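PDB 3F5B: aminoglycoside N(6')acetyltransferase from Legionella pneumophila subsp. pneumophila, which probably transfers an acyl group, consistent with a GNAT-type acetyltransferase acting on aminoglycosides. Local coordinates for residues Phe15-Met20 with His117-Ser122; Gly30-Pro35 with Phe76-Thr81; Ile107-Ser112 with Asn138-His143; Ile129-Pro134 with Lys167-Ile172. One frame throughout, in Å; residues are numbered along the deposited sequence. Where two conformers were deposited one is given.

Contact 1 of 4, residues Phe15-Met20 with His117-Ser122; sequences FCFKQM and HEFILS
Phe17 of strand 15-19 meets Phe119 of helix 109-123 in an edge-to-face (T-shaped) aromatic pair. The ring centroids lie 5.2 Å apart and the planes make 62°, with the edge of Phe119 directed at the face of Phe17. CD1 of Phe119 does the touching, 3.5 Å from CD1 of Phe17. A CH-pi contact supplements the pair: Phe119 CB stands 3.8 Å from the centroid of the Phe17 ring, over its face. In Phe119, CG anti to the backbone N (chi1 178°) carries the ring away from the helix toward Phe17. On the distal margin of the same Phe17 ring, CE2 approaches the backbone N of Phe119 to 3.5 Å. In fold terms, strand 15-19, at one edge of the GNAT sheet, packs against helix 109-123, their short axes 8.8 Å apart at closest approach and inclined at 55°. The polar part is one hydrogen bond, Phe15 N to Glu118 OE1 at 2.9 Å, using the syn lone pair of the carboxylate and fairly straight. The other oxygen, OE2, accepts from Arg14 N and Gln114 NE2, so the buried carboxylate is held through both oxygens, which would probably favour its ionised form. Within the helix, Glu118 O accepts from Ser122 N and Ser122 OG, which arrive from opposite faces of the carbonyl plane.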
# COMPACT_ATOMS: atom_id res chain seq x y z
N PHE A 15 -8.81 0.75 -12.42
CA PHE A 15 -9.18 1.11 -11.07
C PHE A 15 -9.15 2.61 -10.77
O PHE A 15 -8.45 3.38 -11.45
CB PHE A 15 -8.26 0.40 -10.07
CG PHE A 15 -8.18 -1.09 -10.27
CD1 PHE A 15 -9.33 -1.87 -10.22
CD2 PHE A 15 -6.95 -1.70 -10.48
CE1 PHE A 15 -9.25 -3.25 -10.36
CE2 PHE A 15 -6.86 -3.08 -10.66
CZ PHE A 15 -8.01 -3.85 -10.61
N CYS A 16 -9.89 2.98 -9.73
CA CYS A 16 -10.03 4.35 -9.27
C CYS A 16 -9.60 4.38 -7.81
O CYS A 16 -9.86 3.43 -7.08
CB CYS A 16 -11.51 4.76 -9.36
SG CYS A 16 -11.82 6.44 -8.84
N PHE A 17 -8.92 5.44 -7.40
CA PHE A 17 -8.42 5.54 -6.02
C PHE A 17 -8.82 6.90 -5.43
O PHE A 17 -8.74 7.94 -6.12
CB PHE A 17 -6.88 5.38 -5.97
CG PHE A 17 -6.38 4.13 -6.66
CD1 PHE A 17 -6.27 2.94 -5.96
CD2 PHE A 17 -6.02 4.16 -8.03
CE1 PHE A 17 -5.79 1.74 -6.61
CE2 PHE A 17 -5.57 2.98 -8.70
CZ PHE A 17 -5.48 1.77 -8.00
N LYS A 18 -9.25 6.90 -4.18
CA LYS A 18 -9.60 8.14 -3.49
C LYS A 18 -9.22 8.07 -2.05
O LYS A 18 -9.21 7.01 -1.46
CB LYS A 18 -11.09 8.53 -3.60
CG LYS A 18 -12.09 7.53 -4.17
CD LYS A 18 -12.20 7.64 -5.72
CE LYS A 18 -13.37 8.58 -6.27
NZ LYS A 18 -12.93 9.97 -6.80
N GLN A 19 -8.95 9.24 -1.47
CA GLN A 19 -8.78 9.33 -0.05
C GLN A 19 -10.09 8.94 0.60
O GLN A 19 -11.18 9.22 0.09
CB GLN A 19 -8.31 10.71 0.37
CG GLN A 19 -6.86 10.92 -0.05
CD GLN A 19 -6.34 12.33 0.08
OE1 GLN A 19 -6.96 13.18 0.72
NE2 GLN A 19 -5.19 12.60 -0.57
N MSE A 20 -10.00 8.26 1.73
CA MSE A 20 -11.16 7.84 2.51
C MSE A 20 -12.00 9.01 2.98
O MSE A 20 -11.44 10.07 3.32
CB MSE A 20 -10.66 7.08 3.73
CG MSE A 20 -10.03 5.75 3.41
SE MSE A 20 -11.45 4.45 3.19
CE MSE A 20 -12.18 4.48 5.01
N HIS A 117 0.46 -0.91 -9.61
CA HIS A 117 0.97 -0.03 -10.65
C HIS A 117 0.05 1.15 -10.94
O HIS A 117 0.50 2.30 -11.05
CB HIS A 117 1.28 -0.77 -11.94
CG HIS A 117 2.44 -1.71 -11.83
ND1 HIS A 117 2.77 -2.60 -12.82
CD2 HIS A 117 3.33 -1.92 -10.83
CE1 HIS A 117 3.82 -3.31 -12.45
NE2 HIS A 117 4.19 -2.91 -11.25
N GLU A 118 -1.24 0.87 -11.04
CA GLU A 118 -2.19 1.97 -11.29
C GLU A 118 -2.25 2.97 -10.13
O GLU A 118 -2.42 4.17 -10.33
CB GLU A 118 -3.57 1.42 -11.60
CG GLU A 118 -3.64 0.70 -12.97
CD GLU A 118 -5.08 0.30 -13.32
OE1 GLU A 118 -5.95 0.58 -12.49
OE2 GLU A 118 -5.33 -0.30 -14.40
N PHE A 119 -2.15 2.48 -8.90
CA PHE A 119 -2.15 3.40 -7.75
C PHE A 119 -0.94 4.34 -7.77
O PHE A 119 -1.09 5.57 -7.62
CB PHE A 119 -2.21 2.61 -6.46
CG PHE A 119 -2.16 3.45 -5.20
CD1 PHE A 119 -3.22 4.31 -4.87
CD2 PHE A 119 -1.07 3.36 -4.35
CE1 PHE A 119 -3.17 5.08 -3.69
CE2 PHE A 119 -1.01 4.14 -3.16
CZ PHE A 119 -2.06 4.99 -2.84
N ILE A 120 0.24 3.75 -7.96
CA ILE A 120 1.47 4.55 -8.01
C ILE A 120 1.43 5.57 -9.13
O ILE A 120 1.76 6.74 -8.91
CB ILE A 120 2.74 3.67 -8.14
CG1 ILE A 120 2.90 2.85 -6.87
CG2 ILE A 120 4.00 4.58 -8.36
CD1 ILE A 120 3.81 1.62 -7.02
N LEU A 121 1.04 5.14 -10.34
CA LEU A 121 0.95 6.06 -11.46
C LEU A 121 -0.16 7.10 -11.36
O LEU A 121 -0.00 8.21 -11.88
CB LEU A 121 0.88 5.31 -12.81
CG LEU A 121 2.04 4.35 -13.07
CD1 LEU A 121 1.78 3.51 -14.29
CD2 LEU A 121 3.39 5.11 -13.20
N SER A 122 -1.27 6.76 -10.72
CA SER A 122 -2.41 7.68 -10.56
C SER A 122 -2.20 8.71 -9.44
O SER A 122 -2.70 9.83 -9.54
CB SER A 122 -3.70 6.90 -10.21
OG SER A 122 -4.08 6.05 -11.30

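Contact 2 of 4, residues Gly30-Pro35 with Phe76-Thr81; sequences GWIHQP and FAYLIT
The indole of Trp31 presents its six-membered ring to the backbone of strand 74-84. At its edge, near the ring plane, lies Tyr78 CB, 4.0 Å from Trp31 CE3. The peptide atoms approach obliquely: Ala77 O comes to 3.4 Å from Trp31 CZ3, and Phe76 N to 3.5 Å from Trp31 CH2. Because CB of Phe76 and of Ala77 both point away from residues 30-35, it is main chain that the indole meets at these two residues. The second flat group, the phenol of Tyr78, is approached obliquely by Ile32, whose CG2 lies 3.9 Å from Tyr78 CD2 and 4.1 Å from Tyr78 CE2. The hydroxyl of Tyr78, further out, is hydrogen-bonded to His66 ND1. No hydrogen bond joins the two segments; all five touching residues are buried. The polar bonds instead shape the chain after the helix. A type I turn runs from Trp31 to Gln34, and Trp31 O accepts from both Gln34 N and Gln34 NE2, the latter at 3.0 Å and in the carbonyl plane, on a lone pair. Gln34 NE2 is also bonded to Cys102 O, tying the turn to the neighbouring loop. Helix 25-31 thus ends against one face of the mixed sheet, while Phe76 and Ala77 touch Met115 of helix 109-123, the helix-sheet-helix layering of the GNAT fold.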
# COMPACT_ATOMS: atom_id res chain seq x y z
N GLY A 30 -14.73 -3.21 8.95
CA GLY A 30 -15.12 -4.61 8.80
C GLY A 30 -14.01 -5.35 8.07
O GLY A 30 -13.58 -6.43 8.50
N TRP A 31 -13.53 -4.74 6.98
CA TRP A 31 -12.49 -5.32 6.14
C TRP A 31 -11.28 -5.79 6.95
O TRP A 31 -10.79 -6.89 6.78
CB TRP A 31 -12.00 -4.30 5.12
CG TRP A 31 -12.82 -4.21 3.86
CD1 TRP A 31 -13.87 -5.02 3.47
CD2 TRP A 31 -12.62 -3.29 2.79
NE1 TRP A 31 -14.32 -4.64 2.24
CE2 TRP A 31 -13.56 -3.59 1.79
CE3 TRP A 31 -11.70 -2.25 2.58
CZ2 TRP A 31 -13.65 -2.85 0.59
CZ3 TRP A 31 -11.78 -1.53 1.39
CH2 TRP A 31 -12.76 -1.83 0.41
N ILE A 32 -10.82 -4.95 7.87
CA ILE A 32 -9.56 -5.24 8.54
C ILE A 32 -9.74 -6.08 9.79
O ILE A 32 -8.80 -6.27 10.57
CB ILE A 32 -8.77 -3.95 8.86
CG1 ILE A 32 -9.54 -3.08 9.89
CG2 ILE A 32 -8.50 -3.18 7.55
CD1 ILE A 32 -8.86 -1.78 10.25
N HIS A 33 -10.96 -6.58 9.97
CA HIS A 33 -11.24 -7.62 10.95
C HIS A 33 -11.56 -8.99 10.33
O HIS A 33 -12.00 -9.92 11.02
CB HIS A 33 -12.32 -7.14 11.93
CG HIS A 33 -11.85 -6.05 12.84
ND1 HIS A 33 -11.93 -4.71 12.51
CD2 HIS A 33 -11.27 -6.10 14.06
CE1 HIS A 33 -11.42 -3.98 13.48
NE2 HIS A 33 -11.02 -4.80 14.44
N GLN A 34 -11.34 -9.13 9.02
CA GLN A 34 -11.51 -10.43 8.37
C GLN A 34 -10.30 -11.33 8.67
O GLN A 34 -9.15 -10.85 8.70
CB GLN A 34 -11.69 -10.28 6.86
CG GLN A 34 -12.80 -9.33 6.42
CD GLN A 34 -12.78 -9.16 4.90
OE1 GLN A 34 -13.44 -9.91 4.21
NE2 GLN A 34 -12.00 -8.21 4.39
N PRO A 35 -10.54 -12.65 8.87
CA PRO A 35 -9.43 -13.55 9.18
C PRO A 35 -8.29 -13.46 8.16
O PRO A 35 -7.12 -13.42 8.56
CB PRO A 35 -10.07 -14.96 9.23
CG PRO A 35 -11.52 -14.72 9.52
CD PRO A 35 -11.85 -13.35 8.87
N PHE A 76 -12.73 -2.35 -3.02
CA PHE A 76 -12.15 -3.69 -2.84
C PHE A 76 -10.82 -3.71 -2.11
O PHE A 76 -10.36 -4.79 -1.72
CB PHE A 76 -12.04 -4.43 -4.20
CG PHE A 76 -10.92 -3.92 -5.09
CD1 PHE A 76 -9.65 -4.46 -5.02
CD2 PHE A 76 -11.15 -2.88 -6.00
CE1 PHE A 76 -8.59 -3.98 -5.83
CE2 PHE A 76 -10.12 -2.39 -6.82
CZ PHE A 76 -8.83 -2.92 -6.72
N ALA A 77 -10.16 -2.55 -1.94
CA ALA A 77 -8.87 -2.52 -1.25
C ALA A 77 -8.71 -1.27 -0.41
O ALA A 77 -9.36 -0.25 -0.66
CB ALA A 77 -7.68 -2.62 -2.27
N TYR A 78 -7.80 -1.36 0.55
CA TYR A 78 -7.51 -0.27 1.47
C TYR A 78 -5.98 -0.09 1.47
O TYR A 78 -5.24 -1.07 1.58
CB TYR A 78 -8.03 -0.65 2.85
CG TYR A 78 -7.58 0.19 4.05
CD1 TYR A 78 -7.72 1.58 4.07
CD2 TYR A 78 -7.09 -0.44 5.22
CE1 TYR A 78 -7.32 2.35 5.20
CE2 TYR A 78 -6.72 0.32 6.37
CZ TYR A 78 -6.83 1.70 6.34
OH TYR A 78 -6.46 2.45 7.44
N LEU A 79 -5.56 1.16 1.28
CA LEU A 79 -4.14 1.48 1.15
C LEU A 79 -3.82 2.64 2.09
O LEU A 79 -4.68 3.51 2.38
CB LEU A 79 -3.73 1.82 -0.30
CG LEU A 79 -4.24 0.91 -1.45
CD1 LEU A 79 -5.68 1.31 -1.88
CD2 LEU A 79 -3.32 0.95 -2.67
N ILE A 80 -2.58 2.63 2.57
CA ILE A 80 -2.08 3.59 3.55
C ILE A 80 -0.71 4.06 3.07
O ILE A 80 0.17 3.24 2.78
CB ILE A 80 -1.92 2.94 4.95
CG1 ILE A 80 -3.24 2.27 5.41
CG2 ILE A 80 -1.44 4.03 6.01
CD1 ILE A 80 -3.16 1.61 6.82
N THR A 81 -0.54 5.38 2.91
CA THR A 81 0.74 5.93 2.46
C THR A 81 1.28 6.97 3.44
O THR A 81 0.51 7.70 4.06
CB THR A 81 0.65 6.55 1.05
OG1 THR A 81 -0.29 7.63 1.06
CG2 THR A 81 0.16 5.48 -0.00

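Contact 3 of 4, residues Ile107-Ser112 with Asn138-His143; sequences IGKGLS and NERAVH. With EDO (1,2-ethanediol), chain I.
Arg140 grips Ile107 O end-on, with NH1 at 2.7 Å and NH2 at 2.9 Å from that one oxygen. Two helix beginnings of the GNAT domain are joined in this way: Ile107 lies just ahead of helix 109-123, and Arg140 is in the first turn of helix 139-148. The oxygen sits close to the guanidinium plane. Seen from the carbonyl, NH2 is in plane whereas NH1 stands 49° above it. Lys109 CG lies over one guanidinium face near its rim, 3.7 Å from Arg140 NH1, and Lys109 CD reaches His143 CD2 at 3.6 Å. Lys109 therefore touches with its aliphatic part, its NZ staying 4.9 Å from Arg140 NH1. In Arg140, CG is anti to the backbone N (chi1 -161°), and the chain runs extended from CG to NE toward Ile107. At the guanidinium edge NH2 also donates to O1 of a 1,2-ethanediol, probably from the crystallisation liquor, and weakly to a water. In the second shell, Ser112 OG accepts from that water and donates to Gly108 O, the N-cap residue of its helix. The Gly108 oxygen also receives Ser112 N, the two donors coming from opposite faces of its plane. Asn138 caps the other helix through a weak bond, Ala141 N to Asn138 OD1 at 3.4 Å.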
# COMPACT_ATOMS: atom_id res chain seq x y z
N ILE A 107 -8.14 -10.92 -5.09
CA ILE A 107 -6.82 -11.25 -4.54
C ILE A 107 -5.77 -11.78 -5.55
O ILE A 107 -4.60 -12.03 -5.20
CB ILE A 107 -7.02 -12.26 -3.38
CG1 ILE A 107 -6.44 -11.72 -2.09
CG2 ILE A 107 -6.69 -13.72 -3.76
CD1 ILE A 107 -7.49 -11.10 -1.26
N GLY A 108 -6.20 -11.89 -6.81
CA GLY A 108 -5.36 -12.43 -7.87
C GLY A 108 -4.02 -11.72 -7.90
O GLY A 108 -3.96 -10.51 -7.71
N LYS A 109 -2.95 -12.46 -8.14
CA LYS A 109 -1.62 -11.85 -8.13
C LYS A 109 -1.50 -10.83 -9.26
O LYS A 109 -1.02 -9.73 -9.04
CB LYS A 109 -0.54 -12.93 -8.24
CG LYS A 109 -0.48 -13.86 -7.04
CD LYS A 109 0.65 -14.87 -7.21
CE LYS A 109 0.18 -16.27 -7.47
NZ LYS A 109 -0.86 -16.34 -8.54
N GLY A 110 -1.96 -11.20 -10.45
CA GLY A 110 -1.87 -10.29 -11.61
C GLY A 110 -2.72 -9.04 -11.39
O GLY A 110 -2.31 -7.92 -11.72
N LEU A 111 -3.91 -9.22 -10.83
CA LEU A 111 -4.75 -8.09 -10.44
C LEU A 111 -4.09 -7.17 -9.39
O LEU A 111 -4.22 -5.94 -9.46
CB LEU A 111 -6.08 -8.59 -9.89
CG LEU A 111 -7.15 -7.51 -9.69
CD1 LEU A 111 -8.57 -8.08 -9.84
CD2 LEU A 111 -6.99 -6.84 -8.30
N SER A 112 -3.44 -7.77 -8.39
CA SER A 112 -2.78 -6.99 -7.34
C SER A 112 -1.64 -6.15 -7.92
O SER A 112 -1.47 -5.00 -7.55
CB SER A 112 -2.23 -7.90 -6.24
OG SER A 112 -3.30 -8.56 -5.60
N ASN A 138 5.14 -13.72 5.14
CA ASN A 138 4.02 -13.44 4.26
C ASN A 138 4.50 -13.68 2.82
O ASN A 138 4.74 -12.73 2.07
CB ASN A 138 3.52 -11.99 4.48
CG ASN A 138 2.22 -11.67 3.75
OD1 ASN A 138 1.73 -12.46 2.93
ND2 ASN A 138 1.67 -10.51 4.04
N GLU A 139 4.70 -14.95 2.47
CA GLU A 139 5.31 -15.33 1.20
C GLU A 139 4.54 -14.85 -0.04
O GLU A 139 5.15 -14.47 -1.05
CB GLU A 139 5.55 -16.86 1.17
CG GLU A 139 6.36 -17.35 2.39
CD GLU A 139 6.74 -18.83 2.37
OE1 GLU A 139 6.52 -19.53 1.36
OE2 GLU A 139 7.27 -19.30 3.40
N ARG A 140 3.21 -14.85 0.01
CA ARG A 140 2.43 -14.38 -1.13
C ARG A 140 2.61 -12.89 -1.42
O ARG A 140 2.71 -12.48 -2.59
CB ARG A 140 0.95 -14.65 -0.92
CG ARG A 140 0.14 -14.62 -2.20
CD ARG A 140 -1.31 -14.95 -1.90
NE ARG A 140 -2.12 -15.14 -3.12
CZ ARG A 140 -2.72 -14.15 -3.77
NH1 ARG A 140 -3.45 -14.40 -4.86
NH2 ARG A 140 -2.59 -12.89 -3.30
N ALA A 141 2.60 -12.07 -0.37
CA ALA A 141 2.83 -10.63 -0.51
C ALA A 141 4.22 -10.35 -1.12
O ALA A 141 4.34 -9.58 -2.08
CB ALA A 141 2.68 -9.93 0.84
N VAL A 142 5.25 -11.02 -0.59
CA VAL A 142 6.61 -10.84 -1.07
C VAL A 142 6.64 -11.14 -2.57
O VAL A 142 7.27 -10.42 -3.36
CB VAL A 142 7.61 -11.79 -0.30
CG1 VAL A 142 8.96 -11.92 -1.01
CG2 VAL A 142 7.78 -11.37 1.16
N HIS A 143 5.99 -12.24 -2.94
CA HIS A 143 5.93 -12.69 -4.33
C HIS A 143 5.21 -11.67 -5.25
O HIS A 143 5.72 -11.30 -6.32
CB HIS A 143 5.23 -14.05 -4.41
CG HIS A 143 5.12 -14.56 -5.81
ND1 HIS A 143 6.14 -15.25 -6.43
CD2 HIS A 143 4.14 -14.43 -6.73
CE1 HIS A 143 5.77 -15.55 -7.67
NE2 HIS A 143 4.56 -15.06 -7.87
C1 EDO I . -0.35 -10.07 -1.41
O1 EDO I . -1.02 -11.33 -1.20
C2 EDO I . -1.29 -8.90 -1.12
O2 EDO I . -0.67 -7.90 -0.30
O HOH W 1 -2.66 -9.94 -3.41

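Contact 4 of 4, residues Ile129-Pro134 with Lys167-Ile172; sequences IVLINP and KMKLCI. With CHX (cyclohexane), chain D.
Val130 O accepts from Leu170 N at 2.9 Å, with 160° at the hydrogen. This bond belongs to the antiparallel pairing of strands 129-132 and 164-171, the part of the GNAT sheet beyond the parallel step from strand 94-101. Val130 with Leu170 and Ile132 with Met168 are hydrogen-bonded pairs; Ile129 with Cys171 and Leu131 with Lys169 are non-hydrogen-bonded. The short axes come within 4.7 Å of each other, with N-to-C directions 155° apart. Lys169 CA adds a CA-H...O contact to Val130 O, so that oxygen meets two donors on the facing strand, the second a weak carbon one.

The side chains divide between the two sheet faces. On that of Ile129, Leu131 and Lys169, the lysine offers its aliphatic stem: Ile129 CG2 is 3.6 Å from Lys169 CG, and Leu131 CD2 is 3.8 Å from Lys169 CB. On the other face Val130 CG2 meets Ile172 CD1 at 3.6 Å, their side chains crossing at about a right angle, and Ile132 CG2 packs on Met168 CB. Past the paired residues, Asn133 and Lys167 lie side by side, pointing the same way, while Lys167 NZ bonds to Tyr90 OH.

Ile132 and Pro134 help line the cyclohexane pocket, completed by Asp98, Leu99, Phe100 and Tyr145; Ile132 CG1 is 4.0 Å from cyclohexane C4. Behind that wall stands selenomethionine Met168, its SE 3.7 Å from Pro134 CG.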
# COMPACT_ATOMS: atom_id res chain seq x y z
N ILE A 129 10.45 7.10 -5.46
CA ILE A 129 10.71 5.81 -4.81
C ILE A 129 9.50 5.44 -3.98
O ILE A 129 8.97 6.30 -3.27
CB ILE A 129 11.96 5.94 -3.86
CG1 ILE A 129 13.19 6.42 -4.65
CG2 ILE A 129 12.24 4.64 -3.06
CD1 ILE A 129 13.68 5.41 -5.68
N VAL A 130 9.04 4.19 -4.11
CA VAL A 130 8.02 3.62 -3.22
C VAL A 130 8.66 2.52 -2.38
O VAL A 130 9.44 1.72 -2.89
CB VAL A 130 6.78 3.00 -3.98
CG1 VAL A 130 5.76 2.41 -2.98
CG2 VAL A 130 6.11 4.05 -4.87
N LEU A 131 8.33 2.50 -1.09
CA LEU A 131 8.81 1.46 -0.20
C LEU A 131 7.64 0.66 0.31
O LEU A 131 6.59 1.23 0.63
CB LEU A 131 9.57 2.07 0.99
CG LEU A 131 10.77 2.95 0.64
CD1 LEU A 131 11.23 3.71 1.88
CD2 LEU A 131 11.90 2.12 0.03
N ILE A 132 7.83 -0.66 0.39
CA ILE A 132 6.87 -1.57 1.02
C ILE A 132 7.59 -2.56 1.93
O ILE A 132 8.73 -2.95 1.66
CB ILE A 132 5.97 -2.26 -0.04
CG1 ILE A 132 4.68 -2.77 0.60
CG2 ILE A 132 6.72 -3.34 -0.83
CD1 ILE A 132 3.47 -2.83 -0.43
N ASN A 133 6.92 -2.96 3.02
CA ASN A 133 7.62 -3.62 4.13
C ASN A 133 6.94 -4.90 4.65
O ASN A 133 6.52 -4.93 5.80
CB ASN A 133 7.76 -2.62 5.28
CG ASN A 133 8.69 -1.46 4.93
OD1 ASN A 133 9.90 -1.62 4.90
ND2 ASN A 133 8.11 -0.29 4.63
N PRO A 134 6.83 -5.95 3.81
CA PRO A 134 6.07 -7.11 4.31
C PRO A 134 6.87 -7.98 5.27
O PRO A 134 8.11 -7.96 5.26
CB PRO A 134 5.77 -7.90 3.04
CG PRO A 134 7.01 -7.64 2.20
CD PRO A 134 7.24 -6.16 2.40
N LYS A 167 12.61 -4.89 3.71
CA LYS A 167 12.42 -3.56 3.20
C LYS A 167 12.53 -3.72 1.68
O LYS A 167 13.52 -4.30 1.20
CB LYS A 167 13.51 -2.64 3.73
CG LYS A 167 13.01 -1.26 4.10
CD LYS A 167 14.14 -0.28 4.40
CE LYS A 167 13.61 1.14 4.39
NZ LYS A 167 14.60 2.05 3.70
N MSE A 168 11.52 -3.27 0.94
CA MSE A 168 11.49 -3.45 -0.52
C MSE A 168 11.29 -2.10 -1.18
O MSE A 168 10.61 -1.25 -0.62
CB MSE A 168 10.38 -4.42 -0.93
CG MSE A 168 10.49 -5.78 -0.24
SE MSE A 168 9.18 -7.09 -0.74
CE MSE A 168 9.79 -7.42 -2.52
N LYS A 169 11.87 -1.92 -2.36
CA LYS A 169 11.91 -0.61 -2.99
C LYS A 169 11.55 -0.73 -4.47
O LYS A 169 11.95 -1.71 -5.15
CB LYS A 169 13.31 0.00 -2.80
CG LYS A 169 13.58 1.30 -3.56
CD LYS A 169 15.07 1.71 -3.52
CE LYS A 169 15.87 1.03 -4.63
NZ LYS A 169 17.39 1.24 -4.59
N LEU A 170 10.77 0.24 -4.95
CA LEU A 170 10.40 0.33 -6.37
C LEU A 170 10.77 1.70 -6.93
O LEU A 170 10.46 2.72 -6.32
CB LEU A 170 8.91 0.05 -6.56
CG LEU A 170 8.30 0.19 -7.96
CD1 LEU A 170 8.99 -0.72 -8.95
CD2 LEU A 170 6.82 -0.13 -7.89
N CYS A 171 11.41 1.70 -8.10
CA CYS A 171 11.74 2.94 -8.79
C CYS A 171 10.61 3.35 -9.74
O CYS A 171 10.36 2.69 -10.75
CB CYS A 171 13.06 2.80 -9.54
SG CYS A 171 13.41 4.16 -10.64
N ILE A 172 9.95 4.46 -9.42
CA ILE A 172 8.80 4.92 -10.21
C ILE A 172 9.18 5.17 -11.68
O ILE A 172 8.42 4.83 -12.59
CB ILE A 172 8.09 6.11 -9.52
CG1 ILE A 172 7.60 5.65 -8.13
CG2 ILE A 172 6.98 6.73 -10.39
CD1 ILE A 172 6.69 6.62 -7.38
C1 CHX D . 0.87 -6.21 5.19
C2 CHX D . -0.03 -5.36 4.29
C3 CHX D . 0.67 -4.08 3.83
C4 CHX D . 1.87 -4.39 2.92
C5 CHX D . 2.56 -5.72 3.29
C6 CHX D . 2.35 -6.16 4.75

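Overall arrangement
Contacts 1, 2 and 4 all reach the same mixed sheet, and helix 109-123 links contacts 1 and 3. Contacts 1 and 2 touch where Phe15 CD1 meets Phe76 CE2 at 3.5 Å and Phe119 CE2 meets Thr81 CG2 at 3.6 Å. Ile120 of the same helix reaches contact 4, its CG2 3.5 Å from Ile172 CD1. Contact 3 joins contact 4 through Val142 CG2 and Pro134 CG, 3.9 Å apart. Contacts 2 and 4 lie on opposite sides of the chain's centre, their centres about 20 Å apart. Contact 4 lines the cyclohexane pocket directly; the side chains of Tyr78 and Arg140 remain about 9 and 10 Å from the ligand.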